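Side-chain contacts in putative GAF sensor protein (PDB 5HL6), which probably reduces the free R form of methionine sulfoxide to methionine, using a single GAF domain: residues 25-30 and 53-58; 43-48 and 64-69; 127-132 and 164-169; 140-145 and 156-161. All blocks are in the same frame, centred on the assembly; numbering follows the deposited sequence.

Contact 1 (25-30 and 53-58). With EDO (1,2-ethanediol), chain C.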
loop_
_atom_site.group_PDB
_atom_site.type_symbol
_atom_site.label_atom_id
_atom_site.label_comp_id
_atom_site.label_asym_id
_atom_site.label_seq_id
_atom_site.Cartn_x
_atom_site.Cartn_y
_atom_site.Cartn_z
ATOM N N ALA B 25 7.066 -20.585 5.401
ATOM C CA ALA B 25 7.573 -20.488 6.765
ATOM C C ALA B 25 8.597 -19.367 6.891
ATOM O O ALA B 25 8.568 -18.598 7.857
ATOM C CB ALA B 25 8.174 -21.828 7.195
ATOM N N THR B 26 9.510 -19.258 5.923
ATOM C CA THR B 26 10.474 -18.163 5.934
ATOM C C THR B 26 9.775 -16.812 5.845
ATOM O O THR B 26 10.130 -15.866 6.561
ATOM C CB THR B 26 11.466 -18.340 4.783
ATOM O OG1 THR B 26 12.283 -19.491 5.034
ATOM C CG2 THR B 26 12.353 -17.108 4.623
ATOM N N LEU B 27 8.764 -16.709 4.977
ATOM C CA LEU B 27 8.039 -15.454 4.810
ATOM C C LEU B 27 7.254 -15.087 6.068
ATOM O O LEU B 27 7.149 -13.900 6.407
ATOM C CB LEU B 27 7.121 -15.559 3.587
ATOM C CG LEU B 27 6.473 -14.286 3.043
ATOM C CD1 LEU B 27 7.510 -13.192 2.845
ATOM C CD2 LEU B 27 5.753 -14.574 1.728
ATOM N N ALA B 28 6.739 -16.088 6.792
ATOM C CA ALA B 28 6.026 -15.828 8.039
ATOM C C ALA B 28 6.949 -15.229 9.092
ATOM O O ALA B 28 6.548 -14.338 9.852
ATOM C CB ALA B 28 5.396 -17.120 8.560
ATOM N N GLU B 29 8.186 -15.718 9.165
ATOM C CA GLU B 29 9.132 -15.146 10.119
ATOM C C GLU B 29 9.510 -13.726 9.724
ATOM O O GLU B 29 9.641 -12.849 10.586
ATOM C CB GLU B 29 10.377 -16.026 10.232
ATOM C CG GLU B 29 11.488 -15.407 11.072
ATOM C CD GLU B 29 11.055 -15.073 12.502
ATOM O OE1 GLU B 29 10.425 -15.933 13.157
ATOM O OE2 GLU B 29 11.349 -13.949 12.971
ATOM N N GLN B 30 9.682 -13.477 8.422
ATOM C CA GLN B 30 9.919 -12.113 7.959
ATOM C C GLN B 30 8.746 -11.213 8.310
ATOM O O GLN B 30 8.934 -10.090 8.797
ATOM C CB GLN B 30 10.154 -12.093 6.453
ATOM C CG GLN B 30 11.423 -12.740 5.987
ATOM C CD GLN B 30 11.532 -12.687 4.487
ATOM O OE1 GLN B 30 10.888 -13.463 3.781
ATOM N NE2 GLN B 30 12.327 -11.750 3.983
ATOM N N TYR B 53 3.718 -9.355 -1.542
ATOM C CA TYR B 53 3.645 -9.161 -2.984
ATOM C C TYR B 53 5.019 -9.304 -3.624
ATOM O O TYR B 53 5.149 -9.854 -4.724
ATOM C CB TYR B 53 3.045 -7.789 -3.291
ATOM C CG TYR B 53 2.850 -7.503 -4.757
ATOM C CD1 TYR B 53 1.748 -8.010 -5.439
ATOM C CD2 TYR B 53 3.758 -6.720 -5.464
ATOM C CE1 TYR B 53 1.560 -7.748 -6.778
ATOM C CE2 TYR B 53 3.574 -6.451 -6.813
ATOM C CZ TYR B 53 2.470 -6.968 -7.460
ATOM O OH TYR B 53 2.269 -6.710 -8.804
ATOM N N HIS B 54 6.062 -8.848 -2.943
ATOM C CA HIS B 54 7.371 -8.869 -3.573
ATOM C C HIS B 54 8.164 -10.124 -3.247
ATOM O O HIS B 54 9.241 -10.316 -3.811
ATOM C CB HIS B 54 8.138 -7.593 -3.213
ATOM C CG HIS B 54 7.643 -6.393 -3.967
ATOM N ND1 HIS B 54 6.683 -5.542 -3.467
ATOM C CD2 HIS B 54 7.918 -5.954 -5.219
ATOM C CE1 HIS B 54 6.416 -4.607 -4.363
ATOM N NE2 HIS B 54 7.149 -4.835 -5.436
ATOM N N SER B 55 7.624 -11.017 -2.413
ATOM C CA SER B 55 8.300 -12.271 -2.107
ATOM C C SER B 55 7.791 -13.463 -2.910
ATOM O O SER B 55 8.507 -14.466 -3.006
ATOM C CB SER B 55 8.169 -12.586 -0.612
ATOM O OG SER B 55 8.675 -11.510 0.164
ATOM N N LEU B 56 6.590 -13.392 -3.479
ATOM C CA LEU B 56 6.030 -14.478 -4.276
ATOM C C LEU B 56 5.940 -14.064 -5.741
ATOM O O LEU B 56 5.607 -12.916 -6.052
ATOM C CB LEU B 56 4.649 -14.879 -3.752
ATOM C CG LEU B 56 4.605 -15.144 -2.245
ATOM C CD1 LEU B 56 3.182 -15.214 -1.764
ATOM C CD2 LEU B 56 5.337 -16.419 -1.877
ATOM N N ASP B 57 6.243 -14.994 -6.641
ATOM C CA ASP B 57 6.248 -14.662 -8.058
ATOM C C ASP B 57 4.851 -14.838 -8.649
ATOM O O ASP B 57 3.951 -15.407 -8.025
ATOM C CB ASP B 57 7.278 -15.510 -8.813
ATOM C CG ASP B 57 6.814 -16.939 -9.054
ATOM O OD1 ASP B 57 6.009 -17.464 -8.255
ATOM O OD2 ASP B 57 7.266 -17.545 -10.048
ATOM N N ARG B 58 4.666 -14.302 -9.855
ATOM C CA ARG B 58 3.433 -14.484 -10.623
ATOM C C ARG B 58 2.205 -13.973 -9.866
ATOM O O ARG B 58 1.173 -14.642 -9.797
ATOM C CB ARG B 58 3.258 -15.953 -11.015
ATOM C CG ARG B 58 4.369 -16.506 -11.892
ATOM C CD ARG B 58 4.153 -17.988 -12.175
ATOM N NE ARG B 58 4.170 -18.796 -10.955
ATOM C CZ ARG B 58 3.620 -20.003 -10.846
ATOM N NH1 ARG B 58 2.996 -20.549 -11.882
ATOM N NH2 ARG B 58 3.683 -20.664 -9.698
HETATM C C1 EDO C . 4.666 -9.703 -8.054
HETATM O O1 EDO C . 4.755 -11.095 -8.399
HETATM C C2 EDO C . 6.062 -9.121 -7.855
HETATM O O2 EDO C . 6.764 -9.909 -6.884
#

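Contact 2 (43-48 and 64-69)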
loop_
_atom_site.group_PDB
_atom_site.type_symbol
_atom_site.label_atom_id
_atom_site.label_comp_id
_atom_site.label_asym_id
_atom_site.label_seq_id
_atom_site.Cartn_x
_atom_site.Cartn_y
_atom_site.Cartn_z
ATOM N N ALA B 43 0.320 1.094 9.027
ATOM C CA ALA B 43 1.699 0.883 8.595
ATOM C C ALA B 43 1.998 -0.603 8.441
ATOM O O ALA B 43 2.611 -1.031 7.454
ATOM C CB ALA B 43 2.676 1.512 9.606
ATOM N N ASN B 44 1.591 -1.410 9.423
ATOM C CA ASN B 44 1.841 -2.845 9.327
ATOM C C ASN B 44 1.083 -3.465 8.158
ATOM O O ASN B 44 1.627 -4.315 7.446
ATOM C CB ASN B 44 1.485 -3.537 10.648
ATOM C CG ASN B 44 2.487 -3.223 11.734
ATOM O OD1 ASN B 44 3.682 -3.081 11.458
ATOM N ND2 ASN B 44 2.014 -3.088 12.962
ATOM N N ALA B 45 -0.164 -3.043 7.934
ATOM C CA ALA B 45 -0.918 -3.541 6.784
ATOM C C ALA B 45 -0.239 -3.166 5.468
ATOM O O ALA B 45 -0.111 -4.001 4.569
ATOM C CB ALA B 45 -2.351 -3.008 6.821
ATOM N N ALA B 46 0.223 -1.915 5.342
ATOM C CA ALA B 46 0.909 -1.506 4.119
ATOM C C ALA B 46 2.203 -2.293 3.921
ATOM O O ALA B 46 2.486 -2.782 2.815
ATOM C CB ALA B 46 1.163 -0.001 4.145
ATOM N N ASN B 47 2.993 -2.447 4.986
ATOM C CA ASN B 47 4.264 -3.158 4.872
ATOM C C ASN B 47 4.052 -4.642 4.610
ATOM O O ASN B 47 4.796 -5.254 3.833
ATOM C CB ASN B 47 5.108 -2.943 6.143
ATOM C CG ASN B 47 5.876 -1.639 6.089
ATOM O OD1 ASN B 47 6.182 -1.152 5.003
ATOM N ND2 ASN B 47 6.193 -1.065 7.252
ATOM N N PHE B 48 3.045 -5.234 5.254
ATOM C CA PHE B 48 2.738 -6.647 5.044
ATOM C C PHE B 48 2.334 -6.896 3.590
ATOM O O PHE B 48 2.829 -7.828 2.947
ATOM C CB PHE B 48 1.631 -7.067 6.016
ATOM C CG PHE B 48 1.191 -8.517 5.895
ATOM C CD1 PHE B 48 1.726 -9.491 6.733
ATOM C CD2 PHE B 48 0.210 -8.883 4.984
ATOM C CE1 PHE B 48 1.306 -10.820 6.660
ATOM C CE2 PHE B 48 -0.227 -10.209 4.892
ATOM C CZ PHE B 48 0.320 -11.180 5.725
ATOM N N PHE B 64 -5.494 -5.862 1.480
ATOM C CA PHE B 64 -6.552 -6.018 2.469
ATOM C C PHE B 64 -7.835 -5.321 2.037
ATOM O O PHE B 64 -7.798 -4.259 1.417
ATOM C CB PHE B 64 -6.123 -5.403 3.809
ATOM C CG PHE B 64 -4.981 -6.109 4.469
ATOM C CD1 PHE B 64 -5.216 -7.174 5.327
ATOM C CD2 PHE B 64 -3.678 -5.695 4.253
ATOM C CE1 PHE B 64 -4.170 -7.834 5.951
ATOM C CE2 PHE B 64 -2.623 -6.334 4.885
ATOM C CZ PHE B 64 -2.873 -7.415 5.734
ATOM N N TYR B 65 -8.976 -5.907 2.405
ATOM C CA TYR B 65 -10.230 -5.174 2.542
ATOM C C TYR B 65 -10.623 -5.261 4.006
ATOM O O TYR B 65 -10.552 -6.342 4.607
ATOM C CB TYR B 65 -11.367 -5.723 1.652
ATOM C CG TYR B 65 -11.147 -5.549 0.170
ATOM C CD1 TYR B 65 -11.783 -4.536 -0.536
ATOM C CD2 TYR B 65 -10.315 -6.412 -0.533
ATOM C CE1 TYR B 65 -11.581 -4.379 -1.897
ATOM C CE2 TYR B 65 -10.105 -6.267 -1.880
ATOM C CZ TYR B 65 -10.729 -5.248 -2.566
ATOM O OH TYR B 65 -10.507 -5.106 -3.920
ATOM N N PHE B 66 -11.003 -4.133 4.591
ATOM C CA PHE B 66 -11.366 -4.090 6.000
ATOM C C PHE B 66 -12.869 -3.897 6.143
ATOM O O PHE B 66 -13.465 -3.049 5.467
ATOM C CB PHE B 66 -10.588 -2.986 6.727
ATOM C CG PHE B 66 -9.131 -3.314 6.906
ATOM C CD1 PHE B 66 -8.752 -4.413 7.666
ATOM C CD2 PHE B 66 -8.147 -2.545 6.308
ATOM C CE1 PHE B 66 -7.417 -4.748 7.830
ATOM C CE2 PHE B 66 -6.798 -2.868 6.474
ATOM C CZ PHE B 66 -6.440 -3.970 7.239
ATOM N N PHE B 67 -13.472 -4.698 7.015
ATOM C CA PHE B 67 -14.890 -4.595 7.322
ATOM C C PHE B 67 -15.155 -3.332 8.131
ATOM O O PHE B 67 -14.550 -3.128 9.191
ATOM C CB PHE B 67 -15.325 -5.837 8.092
ATOM C CG PHE B 67 -16.801 -5.953 8.268
ATOM C CD1 PHE B 67 -17.642 -6.013 7.163
ATOM C CD2 PHE B 67 -17.353 -6.038 9.534
ATOM C CE1 PHE B 67 -19.020 -6.136 7.325
ATOM C CE2 PHE B 67 -18.726 -6.166 9.701
ATOM C CZ PHE B 67 -19.559 -6.210 8.593
ATOM N N ASP B 68 -16.057 -2.476 7.640
ATOM C CA ASP B 68 -16.368 -1.230 8.329
ATOM C C ASP B 68 -17.614 -1.343 9.202
ATOM O O ASP B 68 -18.183 -0.325 9.601
ATOM C CB ASP B 68 -16.505 -0.079 7.326
ATOM C CG ASP B 68 -17.804 -0.123 6.520
ATOM O OD1 ASP B 68 -18.544 -1.133 6.566
ATOM O OD2 ASP B 68 -18.078 0.877 5.822
ATOM N N GLY B 69 -18.029 -2.559 9.525
ATOM C CA GLY B 69 -19.255 -2.780 10.247
ATOM C C GLY B 69 -20.449 -3.053 9.365
ATOM O O GLY B 69 -21.442 -3.612 9.842
#

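Contact 3 (127-132 and 164-169)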
loop_
_atom_site.group_PDB
_atom_site.type_symbol
_atom_site.label_atom_id
_atom_site.label_comp_id
_atom_site.label_asym_id
_atom_site.label_seq_id
_atom_site.Cartn_x
_atom_site.Cartn_y
_atom_site.Cartn_z
ATOM N N VAL B 127 -8.497 -14.868 2.136
ATOM C CA VAL B 127 -8.446 -15.406 3.493
ATOM C C VAL B 127 -9.230 -14.466 4.402
ATOM O O VAL B 127 -8.852 -13.298 4.543
ATOM C CB VAL B 127 -6.997 -15.559 3.984
ATOM C CG1 VAL B 127 -6.959 -16.091 5.432
ATOM C CG2 VAL B 127 -6.213 -16.475 3.059
ATOM N N PRO B 128 -10.303 -14.920 5.047
ATOM C CA PRO B 128 -11.001 -14.053 6.001
ATOM C C PRO B 128 -10.150 -13.804 7.239
ATOM O O PRO B 128 -9.370 -14.659 7.664
ATOM C CB PRO B 128 -12.267 -14.845 6.340
ATOM C CG PRO B 128 -11.873 -16.274 6.114
ATOM C CD PRO B 128 -10.928 -16.250 4.944
ATOM N N LEU B 129 -10.302 -12.608 7.806
ATOM C CA LEU B 129 -9.564 -12.168 8.986
ATOM C C LEU B 129 -10.564 -11.967 10.108
ATOM O O LEU B 129 -11.478 -11.145 9.984
ATOM C CB LEU B 129 -8.803 -10.867 8.710
ATOM C CG LEU B 129 -7.864 -10.915 7.506
ATOM C CD1 LEU B 129 -7.406 -9.487 7.106
ATOM C CD2 LEU B 129 -6.672 -11.828 7.794
ATOM N N VAL B 130 -10.410 -12.729 11.189
ATOM C CA VAL B 130 -11.369 -12.722 12.283
ATOM C C VAL B 130 -10.615 -12.552 13.592
ATOM O O VAL B 130 -9.584 -13.197 13.807
ATOM C CB VAL B 130 -12.210 -14.015 12.299
ATOM C CG1 VAL B 130 -13.192 -13.978 13.440
ATOM C CG2 VAL B 130 -12.937 -14.195 10.950
ATOM N N ALA B 131 -11.132 -11.684 14.461
ATOM C CA ALA B 131 -10.487 -11.359 15.725
ATOM C C ALA B 131 -10.709 -12.468 16.755
ATOM O O ALA B 131 -11.505 -13.390 16.560
ATOM C CB ALA B 131 -11.025 -10.034 16.262
ATOM N N ALA B 132 -10.012 -12.350 17.890
ATOM C CA ALA B 132 -10.163 -13.337 18.957
ATOM C C ALA B 132 -11.592 -13.392 19.486
ATOM O O ALA B 132 -12.069 -14.470 19.874
ATOM C CB ALA B 132 -9.189 -13.038 20.115
ATOM N N VAL B 164 -0.095 -14.450 11.284
ATOM C CA VAL B 164 0.953 -13.562 11.781
ATOM C C VAL B 164 0.442 -12.130 11.842
ATOM O O VAL B 164 0.622 -11.431 12.846
ATOM C CB VAL B 164 2.220 -13.673 10.914
ATOM C CG1 VAL B 164 3.187 -12.549 11.250
ATOM C CG2 VAL B 164 2.877 -15.026 11.135
ATOM N N PHE B 165 -0.211 -11.671 10.767
ATOM C CA PHE B 165 -0.705 -10.297 10.745
ATOM C C PHE B 165 -1.745 -10.076 11.830
ATOM O O PHE B 165 -1.689 -9.094 12.577
ATOM C CB PHE B 165 -1.302 -9.940 9.375
ATOM C CG PHE B 165 -1.929 -8.570 9.355
ATOM C CD1 PHE B 165 -1.138 -7.444 9.214
ATOM C CD2 PHE B 165 -3.297 -8.411 9.532
ATOM C CE1 PHE B 165 -1.698 -6.176 9.233
ATOM C CE2 PHE B 165 -3.860 -7.151 9.546
ATOM C CZ PHE B 165 -3.058 -6.034 9.395
ATOM N N VAL B 166 -2.709 -10.987 11.940
ATOM C CA VAL B 166 -3.755 -10.801 12.939
ATOM C C VAL B 166 -3.164 -10.849 14.344
ATOM O O VAL B 166 -3.515 -10.036 15.207
ATOM C CB VAL B 166 -4.866 -11.854 12.743
ATOM C CG1 VAL B 166 -5.872 -11.796 13.885
ATOM C CG2 VAL B 166 -5.559 -11.626 11.409
ATOM N N GLU B 167 -2.234 -11.776 14.590
ATOM C CA GLU B 167 -1.693 -11.930 15.940
ATOM C C GLU B 167 -0.720 -10.809 16.300
ATOM O O GLU B 167 -0.793 -10.243 17.398
ATOM C CB GLU B 167 -1.012 -13.294 16.086
ATOM N N HIS B 168 0.215 -10.489 15.411
ATOM C CA HIS B 168 1.318 -9.598 15.773
ATOM C C HIS B 168 1.118 -8.161 15.308
ATOM O O HIS B 168 1.973 -7.309 15.581
ATOM C CB HIS B 168 2.640 -10.154 15.231
ATOM C CG HIS B 168 3.044 -11.458 15.854
ATOM N ND1 HIS B 168 3.848 -11.533 16.972
ATOM C CD2 HIS B 168 2.741 -12.737 15.524
ATOM C CE1 HIS B 168 4.031 -12.800 17.296
ATOM N NE2 HIS B 168 3.368 -13.552 16.435
ATOM N N ALA B 169 0.018 -7.864 14.619
ATOM C CA ALA B 169 -0.311 -6.478 14.312
ATOM C C ALA B 169 -1.711 -6.125 14.793
ATOM O O ALA B 169 -1.860 -5.198 15.593
ATOM C CB ALA B 169 -0.169 -6.189 12.807
#

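Contact 4 (140-145 and 156-161)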
loop_
_atom_site.group_PDB
_atom_site.type_symbol
_atom_site.label_atom_id
_atom_site.label_comp_id
_atom_site.label_asym_id
_atom_site.label_seq_id
_atom_site.Cartn_x
_atom_site.Cartn_y
_atom_site.Cartn_z
ATOM N N TRP B 140 -7.930 -10.827 3.448
ATOM C CA TRP B 140 -6.672 -10.719 2.720
ATOM C C TRP B 140 -6.881 -11.339 1.346
ATOM O O TRP B 140 -7.362 -12.474 1.256
ATOM C CB TRP B 140 -5.560 -11.446 3.485
ATOM C CG TRP B 140 -4.311 -11.703 2.696
ATOM C CD1 TRP B 140 -3.892 -12.900 2.203
ATOM C CD2 TRP B 140 -3.312 -10.740 2.319
ATOM N NE1 TRP B 140 -2.699 -12.749 1.540
ATOM C CE2 TRP B 140 -2.319 -11.433 1.597
ATOM C CE3 TRP B 140 -3.161 -9.367 2.522
ATOM C CZ2 TRP B 140 -1.200 -10.798 1.059
ATOM C CZ3 TRP B 140 -2.045 -8.735 1.995
ATOM C CH2 TRP B 140 -1.076 -9.455 1.274
ATOM N N ASP B 141 -6.545 -10.600 0.283
ATOM C CA ASP B 141 -6.839 -11.012 -1.093
ATOM C C ASP B 141 -5.565 -10.990 -1.927
ATOM O O ASP B 141 -4.851 -9.986 -1.931
ATOM C CB ASP B 141 -7.893 -10.086 -1.721
ATOM C CG ASP B 141 -8.193 -10.420 -3.180
ATOM O OD1 ASP B 141 -8.089 -11.598 -3.590
ATOM O OD2 ASP B 141 -8.542 -9.489 -3.923
ATOM N N VAL B 142 -5.288 -12.084 -2.652
ATOM C CA VAL B 142 -4.129 -12.170 -3.541
ATOM C C VAL B 142 -4.574 -12.713 -4.887
ATOM O O VAL B 142 -5.332 -13.685 -4.952
ATOM C CB VAL B 142 -3.006 -13.059 -2.970
ATOM C CG1 VAL B 142 -1.772 -13.007 -3.873
ATOM C CG2 VAL B 142 -2.631 -12.611 -1.572
ATOM N N ASP B 143 -4.074 -12.111 -5.961
ATOM C CA ASP B 143 -4.457 -12.488 -7.309
ATOM C C ASP B 143 -3.221 -12.768 -8.151
ATOM O O ASP B 143 -2.147 -12.200 -7.926
ATOM C CB ASP B 143 -5.304 -11.384 -7.963
ATOM C CG ASP B 143 -6.582 -11.119 -7.200
ATOM O OD1 ASP B 143 -7.599 -11.759 -7.517
ATOM O OD2 ASP B 143 -6.565 -10.299 -6.260
ATOM N N SER B 144 -3.396 -13.626 -9.148
ATOM C CA SER B 144 -2.361 -13.974 -10.105
ATOM C C SER B 144 -2.935 -13.879 -11.508
ATOM O O SER B 144 -4.118 -14.172 -11.709
ATOM C CB SER B 144 -1.850 -15.401 -9.861
ATOM O OG SER B 144 -1.000 -15.846 -10.909
ATOM N N PRO B 145 -2.135 -13.459 -12.493
ATOM C CA PRO B 145 -2.595 -13.499 -13.887
ATOM C C PRO B 145 -2.467 -14.871 -14.525
ATOM O O PRO B 145 -2.781 -15.013 -15.713
ATOM C CB PRO B 145 -1.680 -12.479 -14.584
ATOM C CG PRO B 145 -0.406 -12.520 -13.795
ATOM C CD PRO B 145 -0.783 -12.875 -12.369
ATOM N N SER B 156 -2.741 -23.116 2.716
ATOM C CA SER B 156 -2.176 -23.240 4.057
ATOM C C SER B 156 -1.161 -22.141 4.332
ATOM O O SER B 156 -1.107 -21.597 5.443
ATOM C CB SER B 156 -1.521 -24.607 4.222
ATOM O OG SER B 156 -2.482 -25.639 4.119
ATOM N N GLY B 157 -0.337 -21.813 3.336
ATOM C CA GLY B 157 0.684 -20.798 3.536
ATOM C C GLY B 157 0.097 -19.415 3.742
ATOM O O GLY B 157 0.506 -18.684 4.651
ATOM N N MET B 158 -0.861 -19.027 2.893
ATOM C CA MET B 158 -1.503 -17.727 3.064
ATOM C C MET B 158 -2.213 -17.628 4.409
ATOM O O MET B 158 -2.174 -16.579 5.063
ATOM C CB MET B 158 -2.480 -17.459 1.920
ATOM C CG MET B 158 -1.808 -17.138 0.591
ATOM S SD MET B 158 -0.761 -15.667 0.610
ATOM C CE MET B 158 -0.207 -15.698 -1.084
ATOM N N GLU B 159 -2.866 -18.709 4.846
ATOM C CA GLU B 159 -3.535 -18.668 6.142
ATOM C C GLU B 159 -2.530 -18.480 7.271
ATOM O O GLU B 159 -2.801 -17.759 8.236
ATOM C CB GLU B 159 -4.371 -19.935 6.347
ATOM C CG GLU B 159 -5.617 -19.937 5.459
ATOM C CD GLU B 159 -6.403 -21.230 5.521
ATOM O OE1 GLU B 159 -5.873 -22.235 6.041
ATOM O OE2 GLU B 159 -7.553 -21.236 5.027
ATOM N N ALA B 160 -1.352 -19.095 7.153
ATOM C CA ALA B 160 -0.336 -18.910 8.180
ATOM C C ALA B 160 0.201 -17.484 8.160
ATOM O O ALA B 160 0.477 -16.911 9.218
ATOM C CB ALA B 160 0.794 -19.924 8.006
ATOM N N LEU B 161 0.347 -16.888 6.971
ATOM C CA LEU B 161 0.771 -15.488 6.912
ATOM C C LEU B 161 -0.259 -14.586 7.574
ATOM O O LEU B 161 0.095 -13.677 8.332
ATOM C CB LEU B 161 1.009 -15.046 5.462
ATOM C CG LEU B 161 2.170 -15.693 4.710
ATOM C CD1 LEU B 161 2.303 -15.109 3.324
ATOM C CD2 LEU B 161 3.476 -15.522 5.505
#

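Contact 1 (25-30 and 53-58)
Helix 20-35 runs past the last turn of helix 41-55 with Leu27 and Ser55 nearest each other, their CA atoms 7.6 Å apart. Leu27 fills this gap almost alone. Its CG is anti to the backbone N (chi1 -168°), which carries both methyls across to the partner. Leu27 CD1 comes up to Ser55 OG at 3.4 Å, a van der Waals contact; the hydroxyl has its hydrogen-bond partner in Leu51 O, one turn earlier. The other methyl, Leu27 CD2, lies 3.9 Å from Ser55 CB and reaches on to Leu56 CD2 at 4.1 Å, where two branched ends meet slantwise. Leu56 belongs to the loop, and an ethanediol, probably from the crystallisation liquor, lies beside it. Its O2 donates to Tyr53 O at 2.7 Å and its O1 to Leu56 O at 3.1 Å, while its C1 rests over one face of the Tyr53 ring, near the rim. Leu27 also packs on Leu161 of helix 152-176. The arrangement is thus a helix-helix contact within the layer of helices that backs the antiparallel sheet of a GAF domain.

Contact 2 (43-48 and 64-69)
Phe64 reaches from strand 61-67 to Ala45 and Phe48 of helix 43-48, whose axis passes the strand at 10.7 Å and runs at 150° to it. Its CB points at the helix, and with CG beside the backbone N (chi1 -66°) the ring extends toward helix 41-55. On the helix side, Phe64 CD2 lies 3.9 Å from Ala45 CB. One atom further, Phe64 CE2 is 3.4 Å from Ala45 O, which stands at the ring edge, near its plane; that carbonyl oxygen is also the acceptor for the hydroxyl of Ser49. At the tip, Phe64 CZ meets Phe48 CD2 at 3.5 Å. The two rings are inclined at 46°, with centroids 5.7 Å apart, an oblique pairing. The remaining ring atoms, CD1 and CE1, turn to Leu129 and to the ring of Phe165. Ala45 has a second aromatic neighbour: its CB stands at the edge of the Phe66 ring, 4.2 Å from Phe66 CZ. Helix 41-55 has the sheet and helix 152-176 on the side of this contact, where Phe165 of that helix and Trp140 of the adjacent strand both meet the phenylalanine pair. Elsewhere on it, Phe48 also touches Ala31 of helix 20-35, and Ala43, Ala46 and Asn47 pack on Val74, Gly75 and Val84 of the second subunit.

Contact 3 (127-132 and 164-169)
Val166 gives up the most surface here, to Leu129 and to the backbone of Val130, as helix 164-169 packs against strand 127-130. The CA atoms of Leu129 and Val166 are 7.2 Å apart, close enough for two short branched side chains to bridge the gap. Val166 divides its methyls between two tasks. Its CG2, set beside the backbone N, meets Leu129 CD2 at 3.8 Å, and the two side chains pass at a slant. Its CG1, anti to the backbone N (chi1 172°), lies 4.0 Å from Val130 O, so the valine touches a side chain with one branch and the strand backbone with the other. The side chain of Val130 itself starts off away from the helix and touches Arg100; the contact is made by its main chain. Leu129 offers one methyl to the helix. Just beyond the strand, Ala132 N donates to Gln171 OE1 of the same helix, here past a wider pi-type turn at 166-169. Ile137 of the adjoining strand touches both Leu129 and Val166, and Cys162 covers Leu129 one helical turn earlier, which seats helix 152-176 on strands 123-130 and 136-144.

Contact 4 (140-145 and 156-161)
The indole of Trp140 is the flat group of this contact, and Met158 approaches it at the rim: SD lies 4.8 Å from the centroid of the five-membered ring and 82° off its normal. Around the same indole, the Phe48 ring is arranged edge-to-face with it, and the Phe64 ring also meets it. The pyrrole N-H points at the sulfur, and Trp140 NE1 to Met158 SD, 3.6 Å long with an angle of 163°, is a weak but nearly straight hydrogen bond that gives the buried nitrogen an acceptor. This is a Met-aromatic contact of the edge type, and it joins helix 152-176 to a central strand of the antiparallel GAF sheet. Met158 gets there by a bend at chi2 (-61°), which brings the sulfur to the N-H edge of the indole. Its last atom continues to the next inward-facing residue of the strand, where Met158 CE touches Val142 CG2 at 4.0 Å and Val142 CG1 at 4.2 Å. Trp140 and Val142 thus receive one side chain in succession, while Asp141 and Asp143 between and after them turn to the other side of the sheet. There Asp141 OD2 and Asp143 OD2 stand 3.2 Å apart, two acceptors, with Glu124 close by. Leu56, Ile125 and Tyr24 pack round Met158 from the loop after helix 41-55, the adjoining strand and helix 20-35.

In the fold
From the N terminus, contact 1 closes the first loop, bringing helix 20-35 back against the end of helix 41-55. Contact 2 starts from that second helix before contact 1 is closed, so the two cross along the chain, and it ties the helix to strand 61-67. Contacts 3 and 4 follow later in series with both. Contact 4 is nested inside the loop closed by contact 3; contact 4 holds helix 152-176 to strand 136-144, contact 3 holds it to the neighbouring strand 123-130. Contacts 2, 3 and 4 therefore fasten two helices to one face of the same sheet, meeting one another through Phe64, Phe165 and Trp140, while contact 1 adds the outer helix and touches contact 4.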